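Local coordinates for protein probable endonuclease 4 (Thermotoga maritima, PDB 4HNO) that probably cleaves DNA phosphodiester bonds at apurinic or apyrimidinic sites as a metal-dependent endonuclease of base excision repair, at residues Thr179-Thr182 and Cys183-Phe186; Lys253-Glu257 and Val258-Leu262. All coordinates share one frame; numbering follows the deposited sequence.

Interaction 1 (Thr179-Thr182 and Cys183-Phe186). With MN (manganese (II) ion), chain E; MN (manganese (II) ion), chain C.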
loop_
_atom_site.group_PDB
_atom_site.type_symbol
_atom_site.label_atom_id
_atom_site.label_comp_id
_atom_site.label_asym_id
_atom_site.label_seq_id
_atom_site.Cartn_x
_atom_site.Cartn_y
_atom_site.Cartn_z
ATOM N N THR A 179 -0.731 -5.125 -2.635
ATOM C CA THR A 179 -0.013 -3.892 -2.950
ATOM C C THR A 179 1.457 -4.237 -3.142
ATOM O O THR A 179 2.037 -4.932 -2.310
ATOM C CB THR A 179 -0.135 -2.897 -1.813
ATOM O OG1 THR A 179 -1.510 -2.524 -1.715
ATOM C CG2 THR A 179 0.737 -1.660 -2.012
ATOM N N TYR A 180 2.042 -3.712 -4.215
ATOM C CA TYR A 180 3.470 -3.898 -4.445
ATOM C C TYR A 180 4.201 -2.590 -4.171
ATOM O O TYR A 180 3.935 -1.574 -4.824
ATOM C CB TYR A 180 3.749 -4.344 -5.898
ATOM C CG TYR A 180 5.221 -4.584 -6.080
ATOM C CD1 TYR A 180 5.824 -5.703 -5.526
ATOM C CD2 TYR A 180 6.035 -3.673 -6.748
ATOM C CE1 TYR A 180 7.177 -5.919 -5.620
ATOM C CE2 TYR A 180 7.403 -3.898 -6.873
ATOM C CZ TYR A 180 7.962 -5.019 -6.286
ATOM O OH TYR A 180 9.310 -5.266 -6.362
ATOM N N ASP A 181 5.111 -2.609 -3.195
ATOM C CA ASP A 181 5.940 -1.463 -2.856
ATOM C C ASP A 181 7.315 -1.656 -3.513
ATOM O O ASP A 181 8.014 -2.643 -3.258
ATOM C CB ASP A 181 6.051 -1.336 -1.334
ATOM C CG ASP A 181 6.822 -0.115 -0.881
ATOM O OD1 ASP A 181 6.296 0.656 -0.033
ATOM O OD2 ASP A 181 7.956 0.094 -1.372
ATOM N N THR A 182 7.662 -0.732 -4.398
ATOM C CA THR A 182 8.885 -0.872 -5.174
ATOM C C THR A 182 10.150 -0.803 -4.324
ATOM O O THR A 182 11.147 -1.425 -4.689
ATOM C CB THR A 182 8.943 0.173 -6.300
ATOM O OG1 THR A 182 8.892 1.490 -5.783
ATOM C CG2 THR A 182 7.808 0.004 -7.278
ATOM N N CYS A 183 10.151 -0.020 -3.256
ATOM C CA CYS A 183 11.335 0.056 -2.392
ATOM C C CYS A 183 11.474 -1.221 -1.588
ATOM O O CYS A 183 12.546 -1.833 -1.531
ATOM C CB CYS A 183 11.280 1.284 -1.493
ATOM S SG CYS A 183 12.720 1.450 -0.413
ATOM N N HIS A 184 10.383 -1.646 -0.950
ATOM C CA HIS A 184 10.434 -2.885 -0.200
ATOM C C HIS A 184 10.861 -4.045 -1.100
ATOM O O HIS A 184 11.654 -4.909 -0.706
ATOM C CB HIS A 184 9.100 -3.197 0.445
ATOM C CG HIS A 184 8.646 -2.143 1.410
ATOM N ND1 HIS A 184 7.356 -2.083 1.884
ATOM C CD2 HIS A 184 9.279 -1.080 1.965
ATOM C CE1 HIS A 184 7.229 -1.048 2.703
ATOM N NE2 HIS A 184 8.378 -0.411 2.764
ATOM N N GLY A 185 10.324 -4.061 -2.320
ATOM C CA GLY A 185 10.666 -5.109 -3.252
ATOM C C GLY A 185 12.132 -5.046 -3.666
ATOM O O GLY A 185 12.821 -6.066 -3.729
ATOM N N PHE A 186 12.611 -3.849 -3.978
ATOM C CA PHE A 186 14.014 -3.675 -4.376
ATOM C C PHE A 186 14.953 -4.127 -3.253
ATOM O O PHE A 186 15.951 -4.819 -3.492
ATOM C CB PHE A 186 14.253 -2.214 -4.736
ATOM C CG PHE A 186 15.474 -1.958 -5.573
ATOM C CD1 PHE A 186 15.580 -2.448 -6.864
ATOM C CD2 PHE A 186 16.507 -1.181 -5.080
ATOM C CE1 PHE A 186 16.665 -2.139 -7.646
ATOM C CE2 PHE A 186 17.592 -0.883 -5.875
ATOM C CZ PHE A 186 17.662 -1.371 -7.147
HETATM MN MN MN E . 4.650 1.026 1.130
HETATM MN MN MN C . 8.864 1.297 3.828
HETATM O O HOH W 1 4.281 1.389 3.010
#

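Interaction 2 (Lys253-Glu257 and Val258-Leu262)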
loop_
_atom_site.group_PDB
_atom_site.type_symbol
_atom_site.label_atom_id
_atom_site.label_comp_id
_atom_site.label_asym_id
_atom_site.label_seq_id
_atom_site.Cartn_x
_atom_site.Cartn_y
_atom_site.Cartn_z
ATOM N N LYS A 253 2.617 -1.937 -19.684
ATOM C CA LYS A 253 1.217 -1.558 -19.590
ATOM C C LYS A 253 0.540 -2.155 -18.334
ATOM O O LYS A 253 -0.333 -1.514 -17.749
ATOM C CB LYS A 253 0.470 -1.951 -20.863
ATOM C CG LYS A 253 0.798 -1.054 -22.058
ATOM C CD LYS A 253 0.298 0.373 -21.842
ATOM C CE LYS A 253 0.484 1.229 -23.084
ATOM N NZ LYS A 253 0.398 2.682 -22.765
ATOM N N GLU A 254 0.952 -3.355 -17.923
ATOM C CA GLU A 254 0.403 -3.977 -16.725
ATOM C C GLU A 254 0.648 -3.095 -15.494
ATOM O O GLU A 254 -0.184 -3.033 -14.588
ATOM C CB GLU A 254 1.020 -5.357 -16.486
ATOM C CG GLU A 254 0.707 -6.385 -17.558
ATOM C CD GLU A 254 1.729 -6.421 -18.689
ATOM O OE1 GLU A 254 2.499 -5.450 -18.879
ATOM O OE2 GLU A 254 1.754 -7.441 -19.395
ATOM N N ILE A 255 1.794 -2.425 -15.472
ATOM C CA ILE A 255 2.152 -1.525 -14.386
ATOM C C ILE A 255 1.378 -0.209 -14.482
ATOM O O ILE A 255 0.854 0.298 -13.494
ATOM C CB ILE A 255 3.678 -1.311 -14.376
ATOM C CG1 ILE A 255 4.413 -2.642 -14.102
ATOM C CG2 ILE A 255 4.089 -0.241 -13.387
ATOM C CD1 ILE A 255 4.095 -3.285 -12.773
ATOM N N GLN A 256 1.266 0.330 -15.692
ATOM C CA GLN A 256 0.503 1.560 -15.913
ATOM C C GLN A 256 -0.971 1.425 -15.526
ATOM O O GLN A 256 -1.628 2.425 -15.245
ATOM C CB GLN A 256 0.574 1.992 -17.382
ATOM C CG GLN A 256 1.965 2.393 -17.825
ATOM C CD GLN A 256 1.992 2.746 -19.297
ATOM O OE1 GLN A 256 0.970 3.097 -19.875
ATOM N NE2 GLN A 256 3.160 2.647 -19.912
ATOM N N GLU A 257 -1.509 0.214 -15.560
ATOM C CA GLU A 257 -2.912 0.021 -15.244
ATOM C C GLU A 257 -3.252 0.187 -13.768
ATOM O O GLU A 257 -4.419 0.324 -13.420
ATOM C CB GLU A 257 -3.376 -1.345 -15.746
ATOM C CG GLU A 257 -3.592 -1.394 -17.253
ATOM C CD GLU A 257 -4.735 -0.503 -17.738
ATOM O OE1 GLU A 257 -4.721 0.714 -17.453
ATOM O OE2 GLU A 257 -5.650 -1.020 -18.408
ATOM N N VAL A 258 -2.246 0.190 -12.913
ATOM C CA VAL A 258 -2.455 0.173 -11.480
ATOM C C VAL A 258 -2.105 1.542 -10.902
ATOM O O VAL A 258 -1.117 2.141 -11.327
ATOM C CB VAL A 258 -1.551 -0.914 -10.855
ATOM C CG1 VAL A 258 -1.721 -0.950 -9.345
ATOM C CG2 VAL A 258 -1.865 -2.270 -11.461
ATOM N N PRO A 259 -2.866 2.041 -9.912
ATOM C CA PRO A 259 -2.457 3.302 -9.291
ATOM C C PRO A 259 -1.068 3.266 -8.652
ATOM O O PRO A 259 -0.713 2.301 -7.990
ATOM C CB PRO A 259 -3.539 3.558 -8.224
ATOM C CG PRO A 259 -4.731 2.822 -8.731
ATOM C CD PRO A 259 -4.161 1.575 -9.387
ATOM N N TRP A 260 -0.318 4.339 -8.871
ATOM C CA TRP A 260 1.023 4.554 -8.320
ATOM C C TRP A 260 0.907 5.579 -7.206
ATOM O O TRP A 260 0.548 6.727 -7.453
ATOM C CB TRP A 260 1.975 5.092 -9.399
ATOM C CG TRP A 260 2.125 4.209 -10.587
ATOM C CD1 TRP A 260 1.713 2.920 -10.723
ATOM C CD2 TRP A 260 2.722 4.578 -11.848
ATOM N NE1 TRP A 260 2.016 2.466 -11.982
ATOM C CE2 TRP A 260 2.634 3.466 -12.689
ATOM C CE3 TRP A 260 3.310 5.750 -12.335
ATOM C CZ2 TRP A 260 3.088 3.485 -14.011
ATOM C CZ3 TRP A 260 3.774 5.764 -13.643
ATOM C CH2 TRP A 260 3.660 4.638 -14.458
ATOM N N ILE A 261 1.218 5.157 -5.985
ATOM C CA ILE A 261 1.075 5.994 -4.813
ATOM C C ILE A 261 2.462 6.226 -4.206
ATOM O O ILE A 261 3.125 5.304 -3.749
ATOM C CB ILE A 261 0.157 5.331 -3.769
ATOM C CG1 ILE A 261 -1.265 5.171 -4.311
ATOM C CG2 ILE A 261 0.192 6.101 -2.455
ATOM C CD1 ILE A 261 -1.986 6.463 -4.615
ATOM N N LEU A 262 2.883 7.483 -4.204
ATOM C CA LEU A 262 4.166 7.878 -3.636
ATOM C C LEU A 262 4.138 7.826 -2.117
ATOM O O LEU A 262 3.240 8.390 -1.489
ATOM C CB LEU A 262 4.477 9.308 -4.052
ATOM C CG LEU A 262 4.611 9.579 -5.540
ATOM C CD1 LEU A 262 4.434 11.058 -5.795
ATOM C CD2 LEU A 262 5.942 9.096 -6.046
HETATM O O HOH W 2 -0.893 4.335 -13.411
#

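Interaction 1 (Thr179-Thr182 and Cys183-Phe186)
Asp181 and His184 touch where strand 176-181 passes directly into helix 182-187. The CB of Asp181 lies 3.6 Å from His184 ND1, and CG, turned anti to the backbone N (chi1 -176°), carries the carboxylate over the imidazole. The two planes are 9° apart, a stacked arrangement with OD1 above one ring face, offset toward the rim. Asp181 OD1 binds one manganese ion at 2.0 Å, with Glu147, His218 and Glu263 completing the protein ligands. Asp181 OD2 turns to the backbone: it takes a nearly straight bond from His184 N at 3.0 Å, arriving from above the carboxylate plane, and a weak one from Cys183 N. Asp181 is thus the N-cap of the helix, at the C-terminal end of a strand of the TIM barrel, the usual place for such a barrel's active site. His184 NE2 holds the second manganese at 2.1 Å, in a site shared with Asp231 and His233 where zinc is modelled too, while ND1 bonds to Asn148 O and so fixes the ring's rotation. Gly185 N closes the first helical turn on Asp181 O at 2.9 Å, and the OH of Tyr180 comes within 3.4 Å of Gly185 CA.

Interaction 2 (Lys253-Glu257 and Val258-Leu262)
The carbonyl oxygen of Ile255 is gripped by two donors, Trp260 NE1 at 2.9 Å and Val258 N at 3.2 Å. They reach it from opposite faces of the carbonyl plane, each more than 50° out of it. The indole N-H bends somewhat on its way (153°), with the oxygen at the ring edge and slightly off the ring plane; the Val258 bond is straighter. Trp260 CG stands anti to its carbonyl carbon (chi1 -59°), which swings the indole back toward the preceding helical turn. There CG2 of Ile255 lies 3.7 Å from Trp260 NE1 and also packs on CZ2, the two side chains crossing at about a right angle. Trp260 CZ2 further meets the CA of Gln256 at 3.7 Å. This is a tight helix-to-strand connection of the TIM barrel: the short helix 253-256 leads through Glu257, Val258 and Pro259 to strand 260-262, which pairs in parallel with strands 7-10 and 214-222. Val258 packs its CG2 branch against Glu254 O at 3.6 Å. A water lies over one face of the indole, offset toward the rim, within hydrogen-bonding distance of Gln256 O and Val258 O. The Gln256 amide stands almost perpendicular to the indole; Gln256 OE1 accepts from Lys253 NZ at 3.0 Å, and its NE2 bonds to Phe250 O and the C-terminal carboxylate of Glu288. Phe250 also stacks with Trp260.

Overall arrangement
Interaction 1 precedes interaction 2 in the chain, well separated from it, and the two sit at opposite kinds of strand end in the same barrel: 179-186 leaves a strand for a helix, whereas 253-262 leaves a helix for a strand. Their centres are 13 Å apart and their nearest atoms about 6 Å, without touching. Strand 214-222 lies between strands 176-181 and 260-262, pairing in parallel with both. Interaction 1 supplies ligands to two metal sites; interaction 2 stands back from them, the side chain of Trp260 being about 12 Å from a bound manganese. Strand 260-262 nevertheless runs on directly to Glu263, which joins Asp181 in binding the same manganese ion.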